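Local coordinates for protein MstE (PDB 6SBF) that probably catalyses, as a type II terpene cyclase, the protonation-triggered cyclisation of an isoprenoid chain that builds the fused-ring scaffold of merosterols, at residues 303-308 and 351-356; 45-50 and 345-350; 170-175 and 312-317. The protein carries 1 engineered substitution. One frame throughout, in Å; residues are numbered along the deposited sequence.

Contact 1: residues 303-308 and 351-356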
ATOM      1  N   GLY A 303      -3.640  19.768  -5.676  1.00 14.64           N
ATOM      2  CA  GLY A 303      -3.002  18.603  -6.308  1.00 14.95           C
ATOM      3  C   GLY A 303      -3.240  17.306  -5.564  1.00 14.02           C
ATOM      4  O   GLY A 303      -2.887  16.260  -6.088  1.00 13.89           O
ATOM      5  N   SER A 304      -3.770  17.344  -4.340  1.00 13.78           N
ATOM      6  CA  SER A 304      -4.027  16.145  -3.530  1.00 13.32           C
ATOM      7  C   SER A 304      -5.373  15.511  -3.913  1.00 13.88           C
ATOM      8  O   SER A 304      -6.181  16.119  -4.613  1.00 13.95           O
ATOM      9  CB  SER A 304      -4.020  16.489  -2.077  1.00 13.86           C
ATOM     10  OG  SER A 304      -5.155  17.288  -1.716  1.00 14.90           O
ATOM     11  N   TRP A 305      -5.550  14.300  -3.440  1.00 13.24           N
ATOM     12  CA  TRP A 305      -6.884  13.676  -3.441  1.00 13.80           C
ATOM     13  C   TRP A 305      -7.326  13.552  -1.969  1.00 15.19           C
ATOM     14  O   TRP A 305      -6.493  13.432  -1.079  1.00 16.38           O
ATOM     15  CB  TRP A 305      -6.892  12.302  -4.117  1.00 13.33           C
ATOM     16  CG  TRP A 305      -6.909  12.366  -5.599  1.00 13.22           C
ATOM     17  CD1 TRP A 305      -7.985  12.325  -6.400  1.00 13.04           C
ATOM     18  CD2 TRP A 305      -5.771  12.569  -6.473  1.00 13.17           C
ATOM     19  NE1 TRP A 305      -7.660  12.543  -7.687  1.00 12.68           N
ATOM     20  CE2 TRP A 305      -6.295  12.647  -7.771  1.00 12.96           C
ATOM     21  CE3 TRP A 305      -4.394  12.649  -6.310  1.00 13.34           C
ATOM     22  CZ2 TRP A 305      -5.479  12.824  -8.909  1.00 13.55           C
ATOM     23  CZ3 TRP A 305      -3.571  12.792  -7.417  1.00 13.96           C
ATOM     24  CH2 TRP A 305      -4.120  12.868  -8.692  1.00 13.62           C
ATOM     25  N   VAL A 306      -8.648  13.525  -1.751  1.00 17.31           N
ATOM     26  CA  VAL A 306      -9.330  13.276  -0.449  1.00 18.98           C
ATOM     27  C   VAL A 306      -8.742  12.020   0.193  1.00 15.28           C
ATOM     28  O   VAL A 306      -8.752  10.968  -0.433  1.00 16.93           O
ATOM     29  CB  VAL A 306     -10.866  13.245  -0.643  1.00 23.63           C
ATOM     30  CG1 VAL A 306     -11.602  12.834   0.597  1.00 27.54           C
ATOM     31  CG2 VAL A 306     -11.396  14.585  -1.130  1.00 25.55           C
ATOM     32  N   SER A 307      -8.343  12.100   1.458  1.00 16.87           N
ATOM     33  CA  SER A 307      -7.891  10.955   2.259  1.00 14.79           C
ATOM     34  C   SER A 307      -8.922   9.846   2.246  1.00 13.75           C
ATOM     35  O   SER A 307     -10.117  10.101   2.561  1.00 15.64           O
ATOM     36  CB  SER A 307      -7.634  11.355   3.620  1.00 16.35           C
ATOM     37  OG  SER A 307      -6.668  12.390   3.633  1.00 19.14           O
ATOM     38  N   SER A 308      -8.461   8.641   1.961  1.00 12.32           N
ATOM     39  CA  SER A 308      -9.316   7.443   2.036  1.00 12.89           C
ATOM     40  C   SER A 308      -8.514   6.199   2.318  1.00 11.95           C
ATOM     41  O   SER A 308      -9.010   5.097   2.084  1.00 13.42           O
ATOM     42  CB  SER A 308     -10.240   7.324   0.816  1.00 14.16           C
ATOM     43  OG  SER A 308      -9.471   7.257  -0.386  1.00 15.06           O
ATOM     44  N   PHE A 351      -0.548   9.693   1.851  1.00 11.61           N
ATOM     45  CA  PHE A 351      -0.590   8.259   1.507  1.00 11.60           C
ATOM     46  C   PHE A 351      -1.559   8.085   0.337  1.00 11.27           C
ATOM     47  O   PHE A 351      -1.219   7.380  -0.655  1.00 11.57           O
ATOM     48  CB  PHE A 351      -0.979   7.459   2.748  1.00 12.35           C
ATOM     49  CG  PHE A 351      -0.575   6.003   2.726  1.00 12.24           C
ATOM     50  CD1 PHE A 351      -1.381   5.024   2.156  1.00 12.74           C
ATOM     51  CD2 PHE A 351       0.656   5.631   3.235  1.00 12.05           C
ATOM     52  CE1 PHE A 351      -0.983   3.702   2.241  1.00 13.29           C
ATOM     53  CE2 PHE A 351       1.050   4.319   3.301  1.00 13.06           C
ATOM     54  CZ  PHE A 351       0.207   3.335   2.829  1.00 13.53           C
ATOM     55  N   THR A 352      -2.757   8.654   0.397  1.00 10.88           N
ATOM     56  CA  THR A 352      -3.736   8.538  -0.696  1.00 11.14           C
ATOM     57  C   THR A 352      -3.187   9.167  -1.975  1.00 11.61           C
ATOM     58  O   THR A 352      -3.298   8.565  -3.031  1.00 12.47           O
ATOM     59  CB  THR A 352      -5.093   9.153  -0.279  1.00 12.10           C
ATOM     60  OG1 THR A 352      -5.662   8.465   0.844  1.00 12.74           O
ATOM     61  CG2 THR A 352      -6.090   9.068  -1.414  1.00 12.72           C
ATOM     62  N   THR A 353      -2.708  10.390  -1.874  1.00 11.28           N
ATOM     63  CA  THR A 353      -2.252  11.096  -3.081  1.00 11.89           C
ATOM     64  C   THR A 353      -1.122  10.324  -3.785  1.00 10.51           C
ATOM     65  O   THR A 353      -1.143  10.243  -5.010  1.00 11.73           O
ATOM     66  CB  THR A 353      -1.840  12.522  -2.690  1.00 11.86           C
ATOM     67  OG1 THR A 353      -3.007  13.225  -2.233  1.00 12.66           O
ATOM     68  CG2 THR A 353      -1.321  13.287  -3.888  1.00 12.36           C
ATOM     69  N   ALA A 354      -0.185   9.807  -3.021  1.00 11.02           N
ATOM     70  CA  ALA A 354       0.902   9.034  -3.646  1.00 11.03           C
ATOM     71  C   ALA A 354       0.345   7.815  -4.373  1.00 11.46           C
ATOM     72  O   ALA A 354       0.845   7.452  -5.441  1.00 11.30           O
ATOM     73  CB  ALA A 354       1.908   8.665  -2.589  1.00 13.15           C
ATOM     74  N   THR A 355      -0.626   7.153  -3.756  1.00 11.53           N
ATOM     75  CA  THR A 355      -1.239   5.980  -4.384  1.00 10.98           C
ATOM     76  C   THR A 355      -1.887   6.368  -5.699  1.00 10.98           C
ATOM     77  O   THR A 355      -1.722   5.653  -6.736  1.00 12.07           O
ATOM     78  CB  THR A 355      -2.261   5.375  -3.425  1.00 12.00           C
ATOM     79  OG1 THR A 355      -1.726   5.105  -2.126  1.00 12.52           O
ATOM     80  CG2 THR A 355      -2.797   4.084  -3.990  1.00 13.05           C
ATOM     81  N   VAL A 356      -2.697   7.402  -5.691  1.00 11.43           N
ATOM     82  CA  VAL A 356      -3.417   7.840  -6.885  1.00 11.64           C
ATOM     83  C   VAL A 356      -2.412   8.207  -7.974  1.00 11.80           C
ATOM     84  O   VAL A 356      -2.578   7.772  -9.148  1.00 12.13           O
ATOM     85  CB  VAL A 356      -4.421   8.971  -6.627  1.00 12.70           C
ATOM     86  CG1 VAL A 356      -5.019   9.463  -7.925  1.00 14.23           C
ATOM     87  CG2 VAL A 356      -5.467   8.533  -5.583  1.00 12.43           C
TER
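Val356 drives its CG1 methyl straight onto the indole of Trp305. The methyl carbon sits 3.3 Å from the centroid of the six-membered ring, only 5° off the ring normal, a CH-pi contact in which CG1 is almost equally close to all six ring atoms. CB of Val356 follows over the CD2–CE3 side, and CG2 lies farther off, toward CG. A beta-branched residue suits this place because its two methyls spread over the bicycle without a long, flexible chain. In the plane of the indole, at its rim, the methyl CG2 of Thr353 lies 4.0 Å from Trp305 CE3, so the ring meets helix 350-363 with both face and edge, while its NE1 donates to Leu295 O.

Sequence and shape identify the loop 303-308 as the end of a QW motif, Gln299-x-x-x-Gly303-x-Trp305, the signature of triterpene cyclases and their relatives. Here it follows helix 282-298 and ties that helix to helix 350-363 of the alpha6-alpha6 barrel. Gln299 NE2 holds Gly303 O, and Gly303 has a positive phi at which a CB would jam against the preceding carbonyl.

Beyond the ring, two threonine hydroxyls receive backbone N-H groups of the loop. Thr353 has OG1 beside its own backbone N and anti to the carbonyl carbon (chi1 -65°), which turns it to Trp305 N at 3.0 Å; the hydroxyl also bonds Ser349 O one helical turn back. Thr352 OG1 takes Ser308 N at 3.0 Å in a nearly straight bond (171°), and its other partner is the carboxylate of Asp346. With OG1 so engaged, Thr352 CG2 lies 3.4 Å from Val306 O and 4.0 Å from Ser308 OG, the latter bonded to Thr265.

Contact 2: residues 45-50 and 345-350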
ATOM      1  N   TRP A  45       8.210  12.202   4.517  1.00 12.69           N
ATOM      2  CA  TRP A  45       6.750  12.165   4.411  1.00 12.33           C
ATOM      3  C   TRP A  45       6.142  11.524   5.667  1.00 12.25           C
ATOM      4  O   TRP A  45       6.626  10.489   6.106  1.00 13.18           O
ATOM      5  CB  TRP A  45       6.363  11.338   3.185  1.00 12.25           C
ATOM      6  CG  TRP A  45       6.625  12.030   1.882  1.00 12.34           C
ATOM      7  CD1 TRP A  45       6.003  13.131   1.403  1.00 13.93           C
ATOM      8  CD2 TRP A  45       7.548  11.628   0.851  1.00 12.33           C
ATOM      9  NE1 TRP A  45       6.512  13.496   0.175  1.00 13.48           N
ATOM     10  CE2 TRP A  45       7.443  12.573  -0.178  1.00 12.69           C
ATOM     11  CE3 TRP A  45       8.445  10.559   0.695  1.00 12.23           C
ATOM     12  CZ2 TRP A  45       8.254  12.495  -1.322  1.00 14.40           C
ATOM     13  CZ3 TRP A  45       9.259  10.474  -0.434  1.00 13.21           C
ATOM     14  CH2 TRP A  45       9.122  11.426  -1.445  1.00 14.21           C
ATOM     15  N   GLN A  46       5.175  12.232   6.230  1.00 12.54           N
ATOM     16  CA  GLN A  46       4.507  11.796   7.454  1.00 13.19           C
ATOM     17  C   GLN A  46       3.018  11.613   7.182  1.00 13.67           C
ATOM     18  O   GLN A  46       2.404  12.415   6.508  1.00 13.77           O
ATOM     19  CB  GLN A  46       4.599  12.870   8.533  1.00 13.97           C
ATOM     20  CG  GLN A  46       5.980  13.085   9.083  1.00 16.80           C
ATOM     21  CD  GLN A  46       5.947  14.146  10.165  1.00 19.50           C
ATOM     22  OE1 GLN A  46       5.820  15.308   9.862  1.00 23.73           O
ATOM     23  NE2 GLN A  46       5.994  13.730  11.398  1.00 21.34           N
ATOM     24  N   ASP A  47       2.440  10.579   7.808  1.00 12.35           N
ATOM     25  CA  ASP A  47       0.968  10.423   7.737  1.00 12.75           C
ATOM     26  C   ASP A  47       0.563   9.431   8.799  1.00 11.96           C
ATOM     27  O   ASP A  47       1.361   8.671   9.279  1.00 12.38           O
ATOM     28  CB  ASP A  47       0.458  10.037   6.353  1.00 12.87           C
ATOM     29  CG  ASP A  47      -0.714  10.867   5.863  1.00 12.30           C
ATOM     30  OD1 ASP A  47      -1.513  11.331   6.762  1.00 13.11           O
ATOM     31  OD2 ASP A  47      -0.899  11.016   4.636  1.00 12.97           O
ATOM     32  N   PHE A  48      -0.761   9.433   9.070  1.00 12.05           N
ATOM     33  CA  PHE A  48      -1.429   8.638  10.107  1.00 13.98           C
ATOM     34  C   PHE A  48      -1.068   9.164  11.482  1.00 13.41           C
ATOM     35  O   PHE A  48      -0.009   9.761  11.683  1.00 14.07           O
ATOM     36  CB  PHE A  48      -1.183   7.138   9.977  1.00 13.54           C
ATOM     37  CG  PHE A  48      -1.641   6.548   8.658  1.00 12.39           C
ATOM     38  CD1 PHE A  48      -2.959   6.145   8.491  1.00 14.10           C
ATOM     39  CD2 PHE A  48      -0.757   6.416   7.587  1.00 14.41           C
ATOM     40  CE1 PHE A  48      -3.375   5.641   7.264  1.00 16.68           C
ATOM     41  CE2 PHE A  48      -1.213   5.907   6.383  1.00 16.62           C
ATOM     42  CZ  PHE A  48      -2.512   5.497   6.228  1.00 17.71           C
ATOM     43  N   ASN A  49      -1.958   8.919  12.444  1.00 14.32           N
ATOM     44  CA  ASN A  49      -1.707   9.418  13.808  1.00 13.59           C
ATOM     45  C   ASN A  49      -2.419   8.533  14.813  1.00 14.80           C
ATOM     46  O   ASN A  49      -3.654   8.267  14.635  1.00 18.15           O
ATOM     47  CB  ASN A  49      -2.174  10.866  13.953  1.00 14.68           C
ATOM     48  CG  ASN A  49      -1.699  11.553  15.209  1.00 15.87           C
ATOM     49  OD1 ASN A  49      -0.870  11.054  15.953  1.00 18.30           O
ATOM     50  ND2 ASN A  49      -2.310  12.676  15.468  1.00 24.37           N
ATOM     51  N   PHE A  50      -1.671   8.129  15.826  1.00 14.87           N
ATOM     52  CA  PHE A  50      -2.236   7.481  17.030  1.00 16.31           C
ATOM     53  C   PHE A  50      -2.056   8.480  18.160  1.00 16.73           C
ATOM     54  O   PHE A  50      -1.055   8.435  18.884  1.00 22.02           O
ATOM     55  CB  PHE A  50      -1.504   6.190  17.325  1.00 18.14           C
ATOM     56  CG  PHE A  50      -1.717   5.118  16.305  1.00 18.08           C
ATOM     57  CD1 PHE A  50      -2.764   4.240  16.404  1.00 23.51           C
ATOM     58  CD2 PHE A  50      -0.865   5.004  15.219  1.00 19.24           C
ATOM     59  CE1 PHE A  50      -2.952   3.253  15.438  1.00 27.93           C
ATOM     60  CE2 PHE A  50      -1.004   3.994  14.277  1.00 24.98           C
ATOM     61  CZ  PHE A  50      -2.067   3.144  14.403  1.00 26.46           C
ATOM     62  N   PHE A 345      -7.145   7.072   9.404  1.00 14.78           N
ATOM     63  CA  PHE A 345      -6.855   7.425   8.003  1.00 14.36           C
ATOM     64  C   PHE A 345      -5.642   8.356   7.935  1.00 14.02           C
ATOM     65  O   PHE A 345      -5.089   8.802   8.941  1.00 14.38           O
ATOM     66  CB  PHE A 345      -8.096   8.017   7.316  1.00 16.81           C
ATOM     67  CG  PHE A 345      -8.543   9.340   7.864  1.00 20.79           C
ATOM     68  CD1 PHE A 345      -8.182  10.528   7.318  1.00 26.48           C
ATOM     69  CD2 PHE A 345      -9.504   9.362   8.881  1.00 26.53           C
ATOM     70  CE1 PHE A 345      -8.620  11.735   7.817  1.00 31.51           C
ATOM     71  CE2 PHE A 345      -9.948  10.575   9.385  1.00 31.16           C
ATOM     72  CZ  PHE A 345      -9.523  11.747   8.821  1.00 35.99           C
ATOM     73  N   ASP A 346      -5.261   8.598   6.703  1.00 12.51           N
ATOM     74  CA  ASP A 346      -4.097   9.439   6.372  1.00 12.84           C
ATOM     75  C   ASP A 346      -4.505  10.902   6.392  1.00 12.03           C
ATOM     76  O   ASP A 346      -4.907  11.471   5.379  1.00 13.76           O
ATOM     77  CB  ASP A 346      -3.543   9.029   5.026  1.00 12.75           C
ATOM     78  CG  ASP A 346      -4.549   9.039   3.866  1.00 12.60           C
ATOM     79  OD1 ASP A 346      -5.715   8.596   4.016  1.00 13.30           O
ATOM     80  OD2 ASP A 346      -4.118   9.453   2.752  1.00 13.96           O
ATOM     81  N   HIS A 347      -4.436  11.525   7.581  1.00 12.97           N
ATOM     82  CA  HIS A 347      -4.956  12.888   7.776  1.00 15.40           C
ATOM     83  C   HIS A 347      -4.268  13.917   6.871  1.00 14.05           C
ATOM     84  O   HIS A 347      -4.853  14.954   6.589  1.00 16.36           O
ATOM     85  CB  HIS A 347      -4.828  13.304   9.237  1.00 15.36           C
ATOM     86  CG  HIS A 347      -3.438  13.235   9.775  1.00 17.76           C
ATOM     87  ND1 HIS A 347      -2.783  12.011  10.084  1.00 20.96           N
ATOM     88  CD2 HIS A 347      -2.543  14.261   9.986  1.00 20.86           C
ATOM     89  CE1 HIS A 347      -1.525  12.357  10.488  1.00 20.62           C
ATOM     90  NE2 HIS A 347      -1.392  13.720  10.480  1.00 21.43           N
ATOM     91  N   ASN A 348      -3.032  13.675   6.404  1.00 14.04           N
ATOM     92  CA  ASN A 348      -2.317  14.636   5.524  1.00 13.27           C
ATOM     93  C   ASN A 348      -2.666  14.414   4.060  1.00 13.26           C
ATOM     94  O   ASN A 348      -2.254  15.228   3.218  1.00 14.38           O
ATOM     95  CB  ASN A 348      -0.806  14.540   5.735  1.00 13.99           C
ATOM     96  CG  ASN A 348      -0.359  15.043   7.098  1.00 14.30           C
ATOM     97  OD1 ASN A 348      -0.962  15.997   7.613  1.00 17.05           O
ATOM     98  ND2 ASN A 348       0.725  14.489   7.640  1.00 15.52           N
ATOM     99  N   SER A 349      -3.349  13.322   3.726  1.00 12.27           N
ATOM    100  CA  SER A 349      -3.692  12.952   2.335  1.00 13.19           C
ATOM    101  C   SER A 349      -2.436  12.560   1.538  1.00 11.91           C
ATOM    102  O   SER A 349      -2.567  12.435   0.302  1.00 13.27           O
ATOM    103  CB  SER A 349      -4.489  14.017   1.616  1.00 14.40           C
ATOM    104  OG  SER A 349      -5.606  14.486   2.374  1.00 16.50           O
ATOM    105  N   ILE A 350      -1.300  12.368   2.202  1.00 11.46           N
ATOM    106  CA  ILE A 350      -0.054  12.065   1.469  1.00 12.29           C
ATOM    107  C   ILE A 350      -0.104  10.602   0.989  1.00 11.11           C
ATOM    108  O   ILE A 350       0.197  10.323  -0.191  1.00 12.50           O
ATOM    109  CB  ILE A 350       1.125  12.345   2.395  1.00 13.43           C
ATOM    110  CG1 ILE A 350       1.298  13.865   2.558  1.00 14.34           C
ATOM    111  CG2 ILE A 350       2.401  11.687   1.860  1.00 13.44           C
ATOM    112  CD1 ILE A 350       2.301  14.240   3.669  1.00 14.40           C
TER
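Asp47, on strand 47-50 of a small antiparallel sheet, reaches with both carboxylate oxygens into the type I beta turn Asp346–Ser349 and the start of helix 350-363. Aspartate suits the place, a short side chain with two acceptors for the first N-H groups of a helix distant in sequence. Among the hydrogen bonds, OD1 accepts Asn348 N at 2.8 Å from its syn side and Phe48 N from its anti side; OD2 accepts Ile350 N at 2.8 Å, nearly in line with its C–O bond but with a bent N-H angle (131°), and Phe351 N beyond it. Asn348 answers in the other direction: its ND2 donates to Gln46 O at 2.9 Å, standing above the carbonyl plane of Gln46.

Ring contacts flank this polar centre. Asp346 CB sits over the Phe48 ring, 4.1 Å from its centroid in a CH-pi contact, and the edge of the His347 imidazole comes to Phe48 O, with CE1 at 3.2 Å. One face of that imidazole is overlain near its rim by Asp47 OD1.

Apolar packing closes the far end, where Ile350 CG2 meets Trp45 CD1 at 3.9 Å, the side chains crossing at about a right angle.

Asp47 OD2 stands 4.0 Å from Asp346 OD2. If both are ionised they would repel; the helix-start N-H groups on Asp47, with Thr352 OG1 and Ala309 N on Asp346, would probably offset this.

Contact 3: residues 170-175 and 312-317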
ATOM      1  N   GLN A 170      -1.786 -13.273  18.726  1.00 22.81           N
ATOM      2  CA  GLN A 170      -1.688 -14.164  17.538  1.00 23.94           C
ATOM      3  C   GLN A 170      -2.350 -13.524  16.320  1.00 19.83           C
ATOM      4  O   GLN A 170      -2.054 -13.972  15.184  1.00 24.05           O
ATOM      5  CB  GLN A 170      -2.285 -15.529  17.859  1.00 26.26           C
ATOM      6  CG  GLN A 170      -1.388 -16.290  18.812  1.00 31.02           C
ATOM      7  CD  GLN A 170       0.042 -16.280  18.310  1.00 30.49           C
ATOM      8  OE1 GLN A 170       0.368 -16.797  17.226  1.00 35.59           O
ATOM      9  NE2 GLN A 170       0.925 -15.714  19.098  1.00 38.25           N
ATOM     10  N   GLY A 171      -3.237 -12.541  16.490  1.00 20.02           N
ATOM     11  CA  GLY A 171      -3.745 -11.746  15.363  1.00 18.31           C
ATOM     12  C   GLY A 171      -2.650 -10.880  14.759  1.00 17.79           C
ATOM     13  O   GLY A 171      -2.349 -11.026  13.555  1.00 18.34           O
ATOM     14  N   TRP A 172      -2.038 -10.045  15.587  1.00 19.06           N
ATOM     15  CA  TRP A 172      -1.006  -9.122  15.079  1.00 19.28           C
ATOM     16  C   TRP A 172       0.274  -9.851  14.650  1.00 18.42           C
ATOM     17  O   TRP A 172       1.060  -9.240  13.903  1.00 19.59           O
ATOM     18  CB  TRP A 172      -0.680  -8.121  16.167  1.00 19.45           C
ATOM     19  CG  TRP A 172      -1.734  -7.109  16.413  1.00 18.28           C
ATOM     20  CD1 TRP A 172      -2.956  -6.993  15.818  1.00 18.78           C
ATOM     21  CD2 TRP A 172      -1.673  -6.081  17.408  1.00 20.35           C
ATOM     22  NE1 TRP A 172      -3.638  -5.939  16.365  1.00 18.01           N
ATOM     23  CE2 TRP A 172      -2.868  -5.351  17.321  1.00 20.65           C
ATOM     24  CE3 TRP A 172      -0.691  -5.696  18.301  1.00 24.48           C
ATOM     25  CZ2 TRP A 172      -3.118  -4.237  18.104  1.00 23.62           C
ATOM     26  CZ3 TRP A 172      -0.954  -4.611  19.091  1.00 29.09           C
ATOM     27  CH2 TRP A 172      -2.149  -3.898  19.007  1.00 29.32           C
ATOM     28  N   CYS A 173       0.502 -11.078  15.096  1.00 20.28           N
ATOM     29  CA  CYS A 173       1.781 -11.809  14.910  1.00 20.74           C
ATOM     30  C   CYS A 173       1.582 -13.041  14.023  1.00 18.42           C
ATOM     31  O   CYS A 173       2.507 -13.848  13.919  1.00 20.83           O
ATOM     32  CB  CYS A 173       2.443 -12.159  16.232  1.00 22.49           C
ATOM     33  SG  CYS A 173       2.756 -10.696  17.235  1.00 27.71           S
ATOM     34  N   GLY A 174       0.449 -13.151  13.372  1.00 18.26           N
ATOM     35  CA  GLY A 174       0.217 -14.200  12.372  1.00 17.91           C
ATOM     36  C   GLY A 174       0.581 -13.738  10.988  1.00 15.95           C
ATOM     37  O   GLY A 174       0.735 -12.540  10.725  1.00 15.38           O
ATOM     38  N   ALA A 175       0.569 -14.683  10.057  1.00 16.03           N
ATOM     39  CA  ALA A 175       0.738 -14.360   8.641  1.00 16.91           C
ATOM     40  C   ALA A 175      -0.360 -13.404   8.200  1.00 15.26           C
ATOM     41  O   ALA A 175      -1.550 -13.667   8.493  1.00 18.27           O
ATOM     42  CB  ALA A 175       0.770 -15.598   7.804  1.00 20.76           C
ATOM     43  N   ARG A 312      -7.008  -0.233   9.645  1.00 15.11           N
ATOM     44  CA  ARG A 312      -7.749  -0.739  10.784  1.00 15.76           C
ATOM     45  C   ARG A 312      -6.815  -1.313  11.812  1.00 15.93           C
ATOM     46  O   ARG A 312      -5.724  -1.813  11.489  1.00 19.11           O
ATOM     47  CB  ARG A 312      -8.880  -1.532  10.237  1.00 25.27           C
ATOM     48  CG  ARG A 312      -8.419  -2.839   9.775  1.00 23.29           C
ATOM     49  CD  ARG A 312      -9.648  -3.296   8.951  1.00 29.22           C
ATOM     50  NE  ARG A 312      -9.299  -4.534   8.371  1.00 27.13           N
ATOM     51  CZ  ARG A 312     -10.016  -5.381   7.529  1.00 19.95           C
ATOM     52  NH1 ARG A 312      -9.401  -6.485   7.191  1.00 17.49           N
ATOM     53  NH2 ARG A 312     -11.220  -5.170   7.061  1.00 25.16           N
ATOM     54  N   ILE A 313      -7.243  -1.190  13.069  1.00 14.66           N
ATOM     55  CA  ILE A 313      -6.488  -1.718  14.200  1.00 15.93           C
ATOM     56  C   ILE A 313      -7.339  -2.831  14.791  1.00 16.15           C
ATOM     57  O   ILE A 313      -8.183  -2.613  15.662  1.00 16.84           O
ATOM     58  CB  ILE A 313      -6.185  -0.635  15.217  1.00 20.99           C
ATOM     59  CG1 ILE A 313      -5.527   0.588  14.552  1.00 25.30           C
ATOM     60  CG2 ILE A 313      -5.346  -1.294  16.301  1.00 23.36           C
ATOM     61  CD1 ILE A 313      -4.263   0.297  13.683  1.00 32.36           C
ATOM     62  N   PRO A 314      -7.136  -4.108  14.365  1.00 16.47           N
ATOM     63  CA  PRO A 314      -7.866  -5.193  14.993  1.00 17.21           C
ATOM     64  C   PRO A 314      -7.387  -5.359  16.424  1.00 17.68           C
ATOM     65  O   PRO A 314      -6.285  -4.962  16.767  1.00 18.56           O
ATOM     66  CB  PRO A 314      -7.471  -6.429  14.188  1.00 17.79           C
ATOM     67  CG  PRO A 314      -6.915  -5.849  12.871  1.00 17.02           C
ATOM     68  CD  PRO A 314      -6.204  -4.604  13.352  1.00 16.37           C
ATOM     69  N   TYR A 315      -8.222  -5.993  17.238  1.00 17.51           N
ATOM     70  CA  TYR A 315      -7.723  -6.462  18.543  1.00 17.64           C
ATOM     71  C   TYR A 315      -6.528  -7.377  18.304  1.00 16.38           C
ATOM     72  O   TYR A 315      -6.471  -8.111  17.299  1.00 18.00           O
ATOM     73  CB  TYR A 315      -8.830  -7.181  19.311  1.00 17.73           C
ATOM     74  CG  TYR A 315      -9.854  -6.264  19.915  1.00 18.66           C
ATOM     75  CD1 TYR A 315     -10.970  -5.871  19.210  1.00 19.80           C
ATOM     76  CD2 TYR A 315      -9.676  -5.748  21.184  1.00 22.05           C
ATOM     77  CE1 TYR A 315     -11.907  -5.002  19.743  1.00 21.70           C
ATOM     78  CE2 TYR A 315     -10.602  -4.879  21.733  1.00 24.34           C
ATOM     79  CZ  TYR A 315     -11.738  -4.519  21.019  1.00 24.81           C
ATOM     80  OH  TYR A 315     -12.663  -3.667  21.567  1.00 26.44           O
ATOM     81  N   PRO A 316      -5.542  -7.383  19.222  1.00 17.49           N
ATOM     82  CA  PRO A 316      -4.328  -8.171  19.043  1.00 17.60           C
ATOM     83  C   PRO A 316      -4.570  -9.664  18.829  1.00 17.81           C
ATOM     84  O   PRO A 316      -3.736 -10.318  18.192  1.00 20.81           O
ATOM     85  CB  PRO A 316      -3.411  -7.908  20.246  1.00 20.31           C
ATOM     86  CG  PRO A 316      -4.045  -6.751  20.909  1.00 30.08           C
ATOM     87  CD  PRO A 316      -5.478  -6.578  20.450  1.00 22.10           C
ATOM     88  N   PHE A 317      -5.695 -10.186  19.321  1.00 20.28           N
ATOM     89  CA  PHE A 317      -5.951 -11.633  19.314  1.00 22.71           C
ATOM     90  C   PHE A 317      -6.653 -12.011  18.026  1.00 23.33           C
ATOM     91  O   PHE A 317      -6.901 -13.232  17.826  1.00 27.45           O
ATOM     92  CB  PHE A 317      -6.831 -12.003  20.532  1.00 24.39           C
ATOM     93  CG  PHE A 317      -8.147 -11.250  20.694  1.00 27.72           C
ATOM     94  CD1 PHE A 317      -9.214 -11.503  19.841  1.00 31.77           C
ATOM     95  CD2 PHE A 317      -8.299 -10.257  21.680  1.00 26.76           C
ATOM     96  CE1 PHE A 317     -10.409 -10.789  19.973  1.00 32.76           C
ATOM     97  CE2 PHE A 317      -9.465  -9.518  21.788  1.00 26.45           C
ATOM     98  CZ  PHE A 317     -10.529  -9.800  20.932  1.00 29.11           C
TER
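Gly171 and Trp172, opening a type I beta turn that ends at Gly174, present their N-H groups to the carbonyl of Pro316, with Gly171 CA 4.5 Å from Phe317 CA. Pro316 O thus serves two neighbouring donors: Trp172 N at 3.1 Å, tilted moderately from the carbonyl plane, and Gly171 N at 2.8 Å, a weak bond because its N-H is bent to 123°. Such close approach suits glycine, since a CB on Gly171 would run into Pro316 O.

The Trp172 indole then lies alongside Pro316, the two side chains pointing the same way. CA of Pro316 stands over the five-membered ring, 3.5 Å from its centroid, and makes a CH-pi contact nearly along the normal. CB continues toward CD2, at 3.8 Å, and CG lies over the six-membered ring, nearest CZ2 and CH2, so the rigid pyrrolidine covers much of one indole face. A chi2 of 2° brings Trp172 CD1 nearly into line with CA and goes with this flat overlap. At the ring edge NE1 gives its hydrogen to Pro314 O at 2.9 Å, the donor standing above the carbonyl plane. Ile313 CG2 packs against Trp172 CZ2 at 4.1 Å.

Trp172 also meets the rings of Trp211 and Phe169, the latter nearly perpendicular, and rests on Ile155 of helix 152-158. The contact therefore joins the loop before helix 177-183 to the chain leaving strand 311-313, an outer strand of the small mixed sheet.

Proline has no N-H of its own to offer, yet its carbonyl is a good acceptor. With Pro314 and Pro316 supplying the acceptors and Trp172, helped weakly by Gly171, the donors, the buried indole N-H is satisfied by backbone, and the proline CA hydrogen, probably polarised by its flanking amides, is well matched to the electron-rich indole.

In the fold
Contacts 1 and 2 share the N-terminal part of helix 350-363 and the turn before it: their centres are 10 Å apart, and Asp346 serves both, its carbonyl probably hydrogen-bonded to Ser307. Contact 1, a loop against a helix with other helices packed round it, is buried and relies on hydroxyls and one methyl on an indole. Contact 2, partly buried, gathers N-H groups round a carboxylate. Contact 3, buried like contact 1, lies farther out, its centre about 18 Å from that of the chain, and binds two loops through backbone carbonyls and proline–indole packing without any charge. It meets contact 2 where Phe50 packs on Ile313, whereas contact 1 adjoins contact 3 only in sequence.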